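Local atomic coordinates of endoribonuclease ToxN (Bacillus thuringiensis, PDB entry 4ATO), a protein that cleaves RNA within adenine-rich sequences as the toxin of a type III toxin-antitoxin system and is bound by the antitoxic RNA pseudoknot ToxI. Residues Tyr19-Val27 with Gly154-Lys165. Numbering follows the deposited sequence.
Sequences YLREADSKV and GVCCDFPKLEEK. With nucleotides of chain B.
The ammonium of Lys26 is gripped where the helix ending at Val155 gives way to loop: NZ donates to Cys156 O at 2.9 Å, from above the carbonyl plane, and more weakly to Gly154 O. Lys26 lies in the type I turn from Asp24 to Val27 that follows helix 14-23, so the bonds tie this RNA-reading turn of the ToxN/AbiQ family toxin to the end of helix 147-155 and the loop after it. Asp24 shapes the turn from within, its OD1 closing an Asx turn by accepting from Lys26 N. Asp24 has its CG anti to the backbone N (chi1 -171°), which turns OD2 toward Asp158 N across the contact, in a hydrogen bond modelled too short for its length to be trusted. Asp158 in turn N-caps helix 159-169, accepting weakly from Lys161 N.

Beyond the loop, the axes of 19-23 and 159-165 approach to 9.5 Å, their directions 138° apart. Lys165 enters as a knob among Tyr19, Leu20, Glu22 and Ala23. Its chain, bent at chi2 and chi3, passes Ala23 CB and lies over one face of the tyrosine ring: CD makes a CH-pi contact, and NZ a cation-pi contact 4.1 Å from the centroid, before NZ reaches Glu22 OE1 in a 3.1 Å salt bridge. Tyr19 OH donates back to Lys165 O, which lies at the ring's edge. Deeper in, Leu162 spreads its methyls, CD2 against Leu20 CD2 and CD1 against Val27 CG2, while its side chain also touches Ile88 and Pro89 of strand 78-89.

The turn's hydrogen bonds with these nucleotides are made by backbone carbonyls. A2 of chain B gives its N6 to Lys26 O at 3.0 Å, and N6 of A1 of chain B bridges Ser25 O and Val27 O, at 2.9 and 2.8 Å.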
loop_
_atom_site.group_PDB
_atom_site.type_symbol
_atom_site.label_atom_id
_atom_site.label_comp_id
_atom_site.label_asym_id
_atom_site.label_seq_id
_atom_site.Cartn_x
_atom_site.Cartn_y
_atom_site.Cartn_z
ATOM N N TYR A 19 21.231 -35.562 22.136
ATOM C CA TYR A 19 21.220 -35.296 23.561
ATOM C C TYR A 19 19.877 -34.694 23.952
ATOM O O TYR A 19 19.321 -35.046 24.986
ATOM C CB TYR A 19 22.369 -34.365 23.920
ATOM C CG TYR A 19 22.262 -33.702 25.269
ATOM C CD1 TYR A 19 22.672 -34.356 26.419
ATOM C CD2 TYR A 19 21.785 -32.402 25.386
ATOM C CE1 TYR A 19 22.590 -33.744 27.652
ATOM C CE2 TYR A 19 21.701 -31.783 26.608
ATOM C CZ TYR A 19 22.105 -32.456 27.742
ATOM O OH TYR A 19 22.021 -31.831 28.969
ATOM N N LEU A 20 19.342 -33.803 23.117
ATOM C CA LEU A 20 18.027 -33.239 23.405
ATOM C C LEU A 20 16.913 -34.287 23.267
ATOM O O LEU A 20 16.037 -34.380 24.127
ATOM C CB LEU A 20 17.725 -32.014 22.536
ATOM C CG LEU A 20 18.365 -30.666 22.882
ATOM C CD1 LEU A 20 17.673 -29.559 22.081
ATOM C CD2 LEU A 20 18.320 -30.344 24.368
ATOM N N ARG A 21 16.957 -35.093 22.210
ATOM C CA ARG A 21 15.873 -36.052 21.971
ATOM C C ARG A 21 15.745 -37.097 23.089
ATOM O O ARG A 21 14.714 -37.766 23.212
ATOM C CB ARG A 21 15.981 -36.704 20.586
ATOM C CG ARG A 21 14.710 -37.455 20.155
ATOM C CD ARG A 21 14.578 -37.598 18.637
ATOM N NE ARG A 21 15.838 -38.007 18.034
ATOM C CZ ARG A 21 16.606 -37.207 17.304
ATOM N NH1 ARG A 21 16.225 -35.960 17.073
ATOM N NH2 ARG A 21 17.749 -37.656 16.801
ATOM N N GLU A 22 16.786 -37.219 23.911
ATOM C CA GLU A 22 16.706 -38.009 25.136
ATOM C C GLU A 22 15.578 -37.487 26.030
ATOM O O GLU A 22 14.819 -38.266 26.606
ATOM C CB GLU A 22 18.029 -37.958 25.905
ATOM C CG GLU A 22 19.224 -38.531 25.161
ATOM C CD GLU A 22 20.532 -38.356 25.925
ATOM O OE1 GLU A 22 20.547 -37.608 26.928
ATOM O OE2 GLU A 22 21.544 -38.969 25.522
ATOM N N ALA A 23 15.468 -36.163 26.130
ATOM C CA ALA A 23 14.482 -35.543 27.010
ATOM C C ALA A 23 13.114 -35.370 26.347
ATOM O O ALA A 23 12.091 -35.343 27.029
ATOM C CB ALA A 23 14.995 -34.203 27.522
ATOM N N ASP A 24 13.102 -35.242 25.024
ATOM C CA ASP A 24 11.855 -35.058 24.280
ATOM C C ASP A 24 11.955 -35.666 22.884
ATOM O O ASP A 24 12.720 -35.189 22.035
ATOM C CB ASP A 24 11.498 -33.571 24.180
ATOM C CG ASP A 24 10.104 -33.334 23.604
ATOM O OD1 ASP A 24 9.701 -34.038 22.657
ATOM O OD2 ASP A 24 9.399 -32.444 24.111
ATOM N N SER A 25 11.144 -36.690 22.640
ATOM C CA SER A 25 11.199 -37.435 21.384
ATOM C C SER A 25 10.714 -36.646 20.160
ATOM O O SER A 25 10.822 -37.132 19.031
ATOM C CB SER A 25 10.418 -38.749 21.505
ATOM O OG SER A 25 9.064 -38.514 21.842
ATOM N N LYS A 26 10.191 -35.438 20.370
ATOM C CA LYS A 26 9.700 -34.634 19.245
ATOM C C LYS A 26 10.781 -33.783 18.582
ATOM O O LYS A 26 10.517 -33.123 17.570
ATOM C CB LYS A 26 8.524 -33.740 19.657
ATOM C CG LYS A 26 7.262 -34.480 20.067
ATOM C CD LYS A 26 6.308 -33.513 20.739
ATOM C CE LYS A 26 5.396 -34.205 21.708
ATOM N NZ LYS A 26 5.042 -33.293 22.826
ATOM N N VAL A 27 11.987 -33.787 19.141
ATOM C CA VAL A 27 13.104 -33.085 18.509
ATOM C C VAL A 27 13.342 -33.696 17.125
ATOM O O VAL A 27 13.304 -34.916 16.975
ATOM C CB VAL A 27 14.392 -33.172 19.364
ATOM C CG1 VAL A 27 15.565 -32.519 18.645
ATOM C CG2 VAL A 27 14.177 -32.517 20.720
ATOM N N GLY A 154 0.598 -31.022 23.081
ATOM C CA GLY A 154 0.717 -32.320 22.440
ATOM C C GLY A 154 1.603 -32.281 21.204
ATOM O O GLY A 154 2.397 -33.187 20.972
ATOM N N VAL A 155 1.488 -31.218 20.414
ATOM C CA VAL A 155 2.177 -31.167 19.128
ATOM C C VAL A 155 3.561 -30.507 19.220
ATOM O O VAL A 155 4.349 -30.595 18.277
ATOM C CB VAL A 155 1.312 -30.450 18.054
ATOM C CG1 VAL A 155 1.437 -28.935 18.188
ATOM C CG2 VAL A 155 1.713 -30.888 16.657
ATOM N N CYS A 156 3.859 -29.851 20.346
ATOM C CA CYS A 156 5.123 -29.117 20.492
ATOM C C CYS A 156 6.101 -29.831 21.395
ATOM O O CYS A 156 5.703 -30.537 22.321
ATOM C CB CYS A 156 4.900 -27.724 21.074
ATOM S SG CYS A 156 3.896 -26.634 20.069
ATOM N N CYS A 157 7.389 -29.629 21.132
ATOM C CA CYS A 157 8.416 -30.007 22.094
ATOM C C CYS A 157 8.117 -29.434 23.497
ATOM O O CYS A 157 7.456 -28.391 23.649
ATOM C CB CYS A 157 9.776 -29.489 21.633
ATOM S SG CYS A 157 10.402 -30.226 20.124
ATOM N N ASP A 158 8.615 -30.128 24.514
ATOM C CA ASP A 158 8.540 -29.676 25.894
ATOM C C ASP A 158 9.632 -28.626 26.072
ATOM O O ASP A 158 10.752 -28.945 26.472
ATOM C CB ASP A 158 8.781 -30.869 26.830
ATOM C CG ASP A 158 8.540 -30.538 28.298
ATOM O OD1 ASP A 158 8.528 -29.347 28.658
ATOM O OD2 ASP A 158 8.376 -31.484 29.100
ATOM N N PHE A 159 9.314 -27.376 25.747
ATOM C CA PHE A 159 10.319 -26.317 25.770
ATOM C C PHE A 159 11.048 -26.201 27.112
ATOM O O PHE A 159 12.276 -26.109 27.123
ATOM C CB PHE A 159 9.732 -24.960 25.362
ATOM C CG PHE A 159 9.114 -24.952 23.999
ATOM C CD1 PHE A 159 9.773 -25.516 22.925
ATOM C CD2 PHE A 159 7.870 -24.385 23.797
ATOM C CE1 PHE A 159 9.194 -25.526 21.668
ATOM C CE2 PHE A 159 7.288 -24.381 22.539
ATOM C CZ PHE A 159 7.954 -24.959 21.475
ATOM N N PRO A 160 10.304 -26.196 28.240
ATOM C CA PRO A 160 11.001 -26.047 29.524
ATOM C C PRO A 160 11.999 -27.164 29.792
ATOM O O PRO A 160 13.083 -26.905 30.318
ATOM C CB PRO A 160 9.861 -26.109 30.543
ATOM C CG PRO A 160 8.695 -25.566 29.814
ATOM C CD PRO A 160 8.842 -26.121 28.420
ATOM N N LYS A 161 11.636 -28.391 29.440
ATOM C CA LYS A 161 12.543 -29.510 29.636
ATOM C C LYS A 161 13.819 -29.316 28.812
ATOM O O LYS A 161 14.922 -29.517 29.318
ATOM C CB LYS A 161 11.857 -30.836 29.299
ATOM C CG LYS A 161 12.558 -32.057 29.880
ATOM C CD LYS A 161 11.703 -33.316 29.761
ATOM C CE LYS A 161 12.373 -34.513 30.437
ATOM N NZ LYS A 161 11.616 -35.785 30.236
ATOM N N LEU A 162 13.670 -28.898 27.555
ATOM C CA LEU A 162 14.828 -28.655 26.696
ATOM C C LEU A 162 15.699 -27.503 27.210
ATOM O O LEU A 162 16.917 -27.516 27.028
ATOM C CB LEU A 162 14.401 -28.383 25.247
ATOM C CG LEU A 162 13.681 -29.505 24.481
ATOM C CD1 LEU A 162 13.524 -29.142 23.000
ATOM C CD2 LEU A 162 14.393 -30.841 24.651
ATOM N N GLU A 163 15.083 -26.508 27.847
ATOM C CA GLU A 163 15.849 -25.393 28.408
ATOM C C GLU A 163 16.727 -25.857 29.566
ATOM O O GLU A 163 17.868 -25.401 29.715
ATOM C CB GLU A 163 14.929 -24.245 28.853
ATOM C CG GLU A 163 14.459 -23.375 27.703
ATOM C CD GLU A 163 13.400 -22.375 28.115
ATOM O OE1 GLU A 163 13.389 -21.983 29.301
ATOM O OE2 GLU A 163 12.579 -21.984 27.253
ATOM N N GLU A 164 16.187 -26.754 30.386
ATOM C CA GLU A 164 16.963 -27.377 31.453
ATOM C C GLU A 164 18.152 -28.122 30.872
ATOM O O GLU A 164 19.261 -28.019 31.378
ATOM C CB GLU A 164 16.110 -28.365 32.243
ATOM C CG GLU A 164 15.208 -27.748 33.284
ATOM C CD GLU A 164 14.658 -28.790 34.238
ATOM O OE1 GLU A 164 15.169 -29.934 34.225
ATOM O OE2 GLU A 164 13.717 -28.469 34.996
ATOM N N LYS A 165 17.909 -28.888 29.813
ATOM C CA LYS A 165 18.974 -29.628 29.159
ATOM C C LYS A 165 20.043 -28.683 28.624
ATOM O O LYS A 165 21.238 -28.977 28.705
ATOM C CB LYS A 165 18.416 -30.498 28.041
ATOM C CG LYS A 165 17.717 -31.741 28.546
ATOM C CD LYS A 165 18.365 -32.990 27.973
ATOM C CE LYS A 165 18.922 -33.887 29.062
ATOM N NZ LYS A 165 19.308 -35.229 28.518
ATOM O "O5'" A B 1 11.584 -34.881 8.870
ATOM C "C5'" A B 1 11.562 -35.842 7.823
ATOM C "C4'" A B 1 11.067 -37.177 8.309
ATOM O "O4'" A B 1 11.901 -37.634 9.401
ATOM C "C3'" A B 1 9.660 -37.196 8.879
ATOM O "O3'" A B 1 8.670 -37.303 7.868
ATOM C "C2'" A B 1 9.693 -38.394 9.822
ATOM O "O2'" A B 1 9.521 -39.595 9.095
ATOM C "C1'" A B 1 11.128 -38.354 10.332
ATOM N N9 A B 1 11.262 -37.710 11.655
ATOM C C8 A B 1 11.990 -36.574 11.921
ATOM N N7 A B 1 11.998 -36.234 13.189
ATOM C C5 A B 1 11.239 -37.220 13.810
ATOM C C6 A B 1 10.882 -37.426 15.161
ATOM N N6 A B 1 11.243 -36.619 16.169
ATOM N N1 A B 1 10.122 -38.502 15.447
ATOM C C2 A B 1 9.759 -39.308 14.439
ATOM N N3 A B 1 10.036 -39.221 13.136
ATOM C C4 A B 1 10.787 -38.141 12.878
ATOM P P A B 2 7.190 -36.725 8.106
ATOM O OP1 A B 2 6.411 -37.035 6.888
ATOM O OP2 A B 2 7.336 -35.304 8.526
ATOM O "O5'" A B 2 6.654 -37.581 9.328
ATOM C "C5'" A B 2 6.207 -38.914 9.164
ATOM C "C4'" A B 2 5.761 -39.477 10.482
ATOM O "O4'" A B 2 6.848 -39.373 11.432
ATOM C "C3'" A B 2 4.599 -38.745 11.135
ATOM O "O3'" A B 2 3.350 -39.242 10.705
ATOM C "C2'" A B 2 4.844 -38.928 12.629
ATOM O "O2'" A B 2 4.328 -40.176 13.073
ATOM C "C1'" A B 2 6.364 -38.995 12.698
ATOM N N9 A B 2 7.003 -37.715 13.077
ATOM C C8 A B 2 7.622 -36.835 12.223
ATOM N N7 A B 2 8.184 -35.812 12.820
ATOM C C5 A B 2 7.959 -36.054 14.165
ATOM C C6 A B 2 8.312 -35.338 15.321
ATOM N N6 A B 2 9.003 -34.210 15.281
ATOM N N1 A B 2 7.941 -35.829 16.525
ATOM C C2 A B 2 7.250 -36.977 16.541
ATOM N N3 A B 2 6.859 -37.741 15.523
ATOM C C4 A B 2 7.247 -37.224 14.344
ATOM P P A B 3 2.186 -38.240 10.276
ATOM O OP1 A B 3 1.104 -39.062 9.680
ATOM O OP2 A B 3 2.810 -37.176 9.451
ATOM O "O5'" A B 3 1.708 -37.641 11.674
ATOM C "C5'" A B 3 1.171 -38.488 12.685
ATOM C "C4'" A B 3 1.003 -37.750 13.989
ATOM O "O4'" A B 3 2.302 -37.513 14.588
ATOM C "C3'" A B 3 0.369 -36.367 13.892
ATOM O "O3'" A B 3 -1.050 -36.418 13.849
ATOM C "C2'" A B 3 0.920 -35.653 15.124
ATOM O "O2'" A B 3 0.190 -36.013 16.284
ATOM C "C1'" A B 3 2.319 -36.256 15.236
ATOM N N9 A B 3 3.350 -35.411 14.597
ATOM C C8 A B 3 3.673 -35.342 13.259
ATOM N N7 A B 3 4.658 -34.515 12.987
ATOM C C5 A B 3 5.018 -34.013 14.227
ATOM C C6 A B 3 5.994 -33.081 14.618
ATOM N N6 A B 3 6.817 -32.477 13.761
ATOM N N1 A B 3 6.105 -32.796 15.936
ATOM C C2 A B 3 5.266 -33.402 16.794
ATOM N N3 A B 3 4.302 -34.291 16.548
ATOM C C4 A B 3 4.228 -34.560 15.229
#